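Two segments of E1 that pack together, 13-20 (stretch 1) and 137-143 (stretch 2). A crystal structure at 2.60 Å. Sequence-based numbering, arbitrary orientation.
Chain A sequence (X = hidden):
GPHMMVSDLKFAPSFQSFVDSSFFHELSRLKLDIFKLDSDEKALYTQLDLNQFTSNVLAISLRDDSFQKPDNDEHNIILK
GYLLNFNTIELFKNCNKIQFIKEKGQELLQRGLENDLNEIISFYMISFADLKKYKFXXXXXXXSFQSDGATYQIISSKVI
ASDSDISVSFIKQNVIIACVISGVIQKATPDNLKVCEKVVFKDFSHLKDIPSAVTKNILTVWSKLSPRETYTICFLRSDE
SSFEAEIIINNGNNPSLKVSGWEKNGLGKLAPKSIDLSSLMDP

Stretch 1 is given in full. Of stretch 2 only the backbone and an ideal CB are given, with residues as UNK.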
# COMPACT_ATOMS: atom_id res chain seq x y z
N PRO A 13 7.34 -5.24 5.17
CA PRO A 13 6.30 -4.28 5.51
C PRO A 13 6.22 -3.44 4.25
O PRO A 13 7.25 -3.07 3.70
CB PRO A 13 6.91 -3.53 6.70
CG PRO A 13 8.40 -3.64 6.45
CD PRO A 13 8.52 -5.08 6.03
N SER A 14 5.00 -3.17 3.78
CA SER A 14 4.81 -2.42 2.54
C SER A 14 5.35 -0.99 2.46
O SER A 14 5.39 -0.40 1.38
CB SER A 14 3.31 -2.40 2.19
OG SER A 14 2.82 -3.70 1.90
N PHE A 15 5.80 -0.43 3.58
CA PHE A 15 6.29 0.94 3.60
C PHE A 15 6.89 1.26 4.96
O PHE A 15 6.67 0.54 5.94
CB PHE A 15 5.13 1.91 3.41
CG PHE A 15 4.21 1.94 4.61
CD1 PHE A 15 3.47 0.82 4.96
CD2 PHE A 15 4.18 3.05 5.46
CE1 PHE A 15 2.72 0.79 6.14
CE2 PHE A 15 3.44 3.03 6.64
CZ PHE A 15 2.71 1.89 6.98
N GLN A 16 7.63 2.36 5.00
CA GLN A 16 8.21 2.88 6.23
C GLN A 16 7.76 4.34 6.20
O GLN A 16 8.04 5.07 5.25
CB GLN A 16 9.73 2.80 6.23
CG GLN A 16 10.36 3.49 7.43
CD GLN A 16 11.80 3.08 7.67
OE1 GLN A 16 12.50 3.69 8.48
NE2 GLN A 16 12.26 2.05 6.96
N SER A 17 7.03 4.75 7.23
CA SER A 17 6.55 6.11 7.26
C SER A 17 7.66 7.10 7.55
O SER A 17 8.66 6.80 8.21
CB SER A 17 5.42 6.27 8.29
OG SER A 17 5.90 6.17 9.62
N PHE A 18 7.47 8.30 7.02
CA PHE A 18 8.41 9.38 7.23
C PHE A 18 7.56 10.60 7.33
O PHE A 18 7.25 11.24 6.32
CB PHE A 18 9.38 9.51 6.07
CG PHE A 18 10.60 8.68 6.25
CD1 PHE A 18 11.58 9.08 7.15
CD2 PHE A 18 10.73 7.47 5.58
CE1 PHE A 18 12.68 8.28 7.39
CE2 PHE A 18 11.83 6.67 5.82
CZ PHE A 18 12.81 7.07 6.73
N VAL A 19 7.15 10.90 8.55
CA VAL A 19 6.32 12.06 8.76
C VAL A 19 7.15 13.22 9.28
O VAL A 19 7.49 13.29 10.47
CB VAL A 19 5.15 11.74 9.72
CG1 VAL A 19 4.43 10.50 9.24
CG2 VAL A 19 5.66 11.52 11.12
N ASP A 20 7.51 14.11 8.36
CA ASP A 20 8.27 15.29 8.72
C ASP A 20 7.35 16.07 9.66
O ASP A 20 6.12 16.01 9.53
CB ASP A 20 8.57 16.13 7.48
CG ASP A 20 9.47 17.32 7.78
OD1 ASP A 20 9.09 18.17 8.62
OD2 ASP A 20 10.56 17.40 7.17
N UNK A 137 0.44 11.69 18.31
CA UNK A 137 0.38 10.24 18.29
C UNK A 137 -0.19 9.82 16.93
O UNK A 137 -1.21 10.35 16.49
CB UNK A 137 -0.46 9.70 19.45
N UNK A 138 0.46 8.89 16.25
CA UNK A 138 -0.07 8.43 14.97
C UNK A 138 0.29 7.00 14.67
O UNK A 138 1.19 6.42 15.29
CB UNK A 138 0.43 9.33 13.84
N UNK A 139 -0.42 6.44 13.71
CA UNK A 139 -0.21 5.07 13.31
C UNK A 139 -0.61 4.92 11.86
O UNK A 139 -1.75 5.19 11.48
CB UNK A 139 -0.99 4.11 14.20
N UNK A 140 0.34 4.50 11.03
CA UNK A 140 0.07 4.32 9.63
C UNK A 140 -0.00 2.84 9.32
O UNK A 140 0.66 2.03 9.98
CB UNK A 140 1.13 5.01 8.77
N UNK A 141 -0.83 2.50 8.34
CA UNK A 141 -0.98 1.13 7.90
C UNK A 141 -1.26 1.14 6.41
O UNK A 141 -1.87 2.06 5.88
CB UNK A 141 -2.09 0.41 8.67
N UNK A 142 -0.77 0.12 5.73
CA UNK A 142 -1.01 -0.03 4.31
C UNK A 142 -1.64 -1.42 4.32
O UNK A 142 -0.93 -2.42 4.38
CB UNK A 142 0.24 0.10 3.43
N UNK A 143 -2.98 -1.49 4.29
CA UNK A 143 -3.68 -2.77 4.31
C UNK A 143 -3.16 -3.82 3.38
O UNK A 143 -2.99 -3.61 2.18
CB UNK A 143 -5.16 -2.54 3.99

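Stretch 2 is a strand throughout, running at 139° to strand 16-19. No direct hydrogen bond joins the two stretches; the contacts between them are chiefly apolar. In the extended backbone, even-numbered positions point toward stretch 1 and odd-numbered ones do not.

At position 137 the ideal CB has nothing of stretch 1 within 5.5 Å, so stretch 1 sets no limit on the choice. The residue is Tyr 137, which makes no contact here.

Position 138 points toward stretch 1, but its ideal CB has no atom of stretch 1 within 5.5 Å. The gap is wide: the CA of position 138 lies 9.6 Å from Val 19 CA, and a short side chain would leave it open. A long or aromatic one, such as Phe, Tyr, Met or Leu, could cross it to the methyls of Val 19. Tyr 138, with chi1 p, carries its ring across: its CZ lies 3.2 Å from Val 19 CG2, an apolar contact, while Ser 17 OG sits at the ring's edge, 4.2 Å from Tyr 138 CE2.

Position 139 points away, so any strand-compatible residue, polar or apolar, suits it as far as stretch 1 is concerned. It is Trp 139; its indole bends back somewhat but stays out of contact, and its NE1 is hydrogen-bonded elsewhere in the structure.

At position 140 the ideal CB is 3.7 Å from Phe 15 CE2 and 4.5 Å from Ser 17 CB. A medium apolar side chain suits this place: Val, Leu, Ile or Met. The beta-branched Ile 140 also fits an extended backbone. Its CG2 packs 3.2 Å from Phe 15 CE2, whereas CD1, at the end of the other branch, comes 3.2 Å from Ser 17 CB and 4.0 Å from Val 19 CG1.

Position 141 points away, its ideal CB 5.3 Å from Phe 15 CZ; polar or apolar residues would do. It is Cys 141, whose main contact is through the backbone, N lying 3.8 Å from Phe 15 CZ.

At position 142 the ideal CB lies 3.6 Å from Phe 15 CD1 and 4.2 Å from Ser 14 CB. Unbranched or branched apolar chains are plausible. Met 142 extends with chi1 and chi2 t, placing SD 3.1 Å from Ser 14 CB and 5.3 Å from the centroid of the Phe 15 ring, an oblique sulfur-aromatic contact. A water bridges the stretches: its O donates to Met 142 O at 2.5 Å and is hydrogen-bonded to Ser 14 OG at 3.0 Å.

Position 143 points away; its phi of -47° allows proline without requiring it. Pro 143 touches nothing in stretch 1.

Stretch 2, residues 137-143: YYWICMP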
# COMPACT_ATOMS: atom_id res chain seq x y z
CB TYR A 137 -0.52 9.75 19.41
CG TYR A 137 -0.16 10.32 20.77
CD1 TYR A 137 0.42 9.51 21.75
CD2 TYR A 137 -0.35 11.67 21.06
CE1 TYR A 137 0.79 10.03 23.00
CE2 TYR A 137 0.02 12.21 22.31
CZ TYR A 137 0.59 11.38 23.26
OH TYR A 137 0.99 11.91 24.46
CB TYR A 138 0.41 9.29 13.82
CG TYR A 138 1.89 9.26 13.62
CD1 TYR A 138 2.75 9.86 14.54
CD2 TYR A 138 2.45 8.69 12.47
CE1 TYR A 138 4.11 9.89 14.33
CE2 TYR A 138 3.82 8.71 12.25
CZ TYR A 138 4.65 9.32 13.19
OH TYR A 138 6.01 9.37 13.00
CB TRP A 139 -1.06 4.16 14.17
CG TRP A 139 -0.49 2.81 14.31
CD1 TRP A 139 0.54 2.27 13.58
CD2 TRP A 139 -0.88 1.81 15.25
NE1 TRP A 139 0.81 1.00 14.02
CE2 TRP A 139 -0.05 0.69 15.04
CE3 TRP A 139 -1.86 1.75 16.25
CZ2 TRP A 139 -0.16 -0.47 15.80
CZ3 TRP A 139 -1.97 0.59 17.00
CH2 TRP A 139 -1.12 -0.51 16.77
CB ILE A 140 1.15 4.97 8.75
CG1 ILE A 140 1.28 6.45 9.10
CG2 ILE A 140 0.81 4.79 7.28
CD1 ILE A 140 2.33 7.20 8.29
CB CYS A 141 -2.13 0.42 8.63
SG CYS A 141 -3.80 0.76 8.00
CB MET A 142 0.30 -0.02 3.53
CG MET A 142 0.10 -0.04 2.03
SD MET A 142 1.66 0.05 1.21
CE MET A 142 1.83 1.80 0.88
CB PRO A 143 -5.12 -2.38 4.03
CG PRO A 143 -5.21 -1.06 4.63
CD PRO A 143 -3.95 -0.41 4.10
O HOH W 1 0.99 -4.02 4.30
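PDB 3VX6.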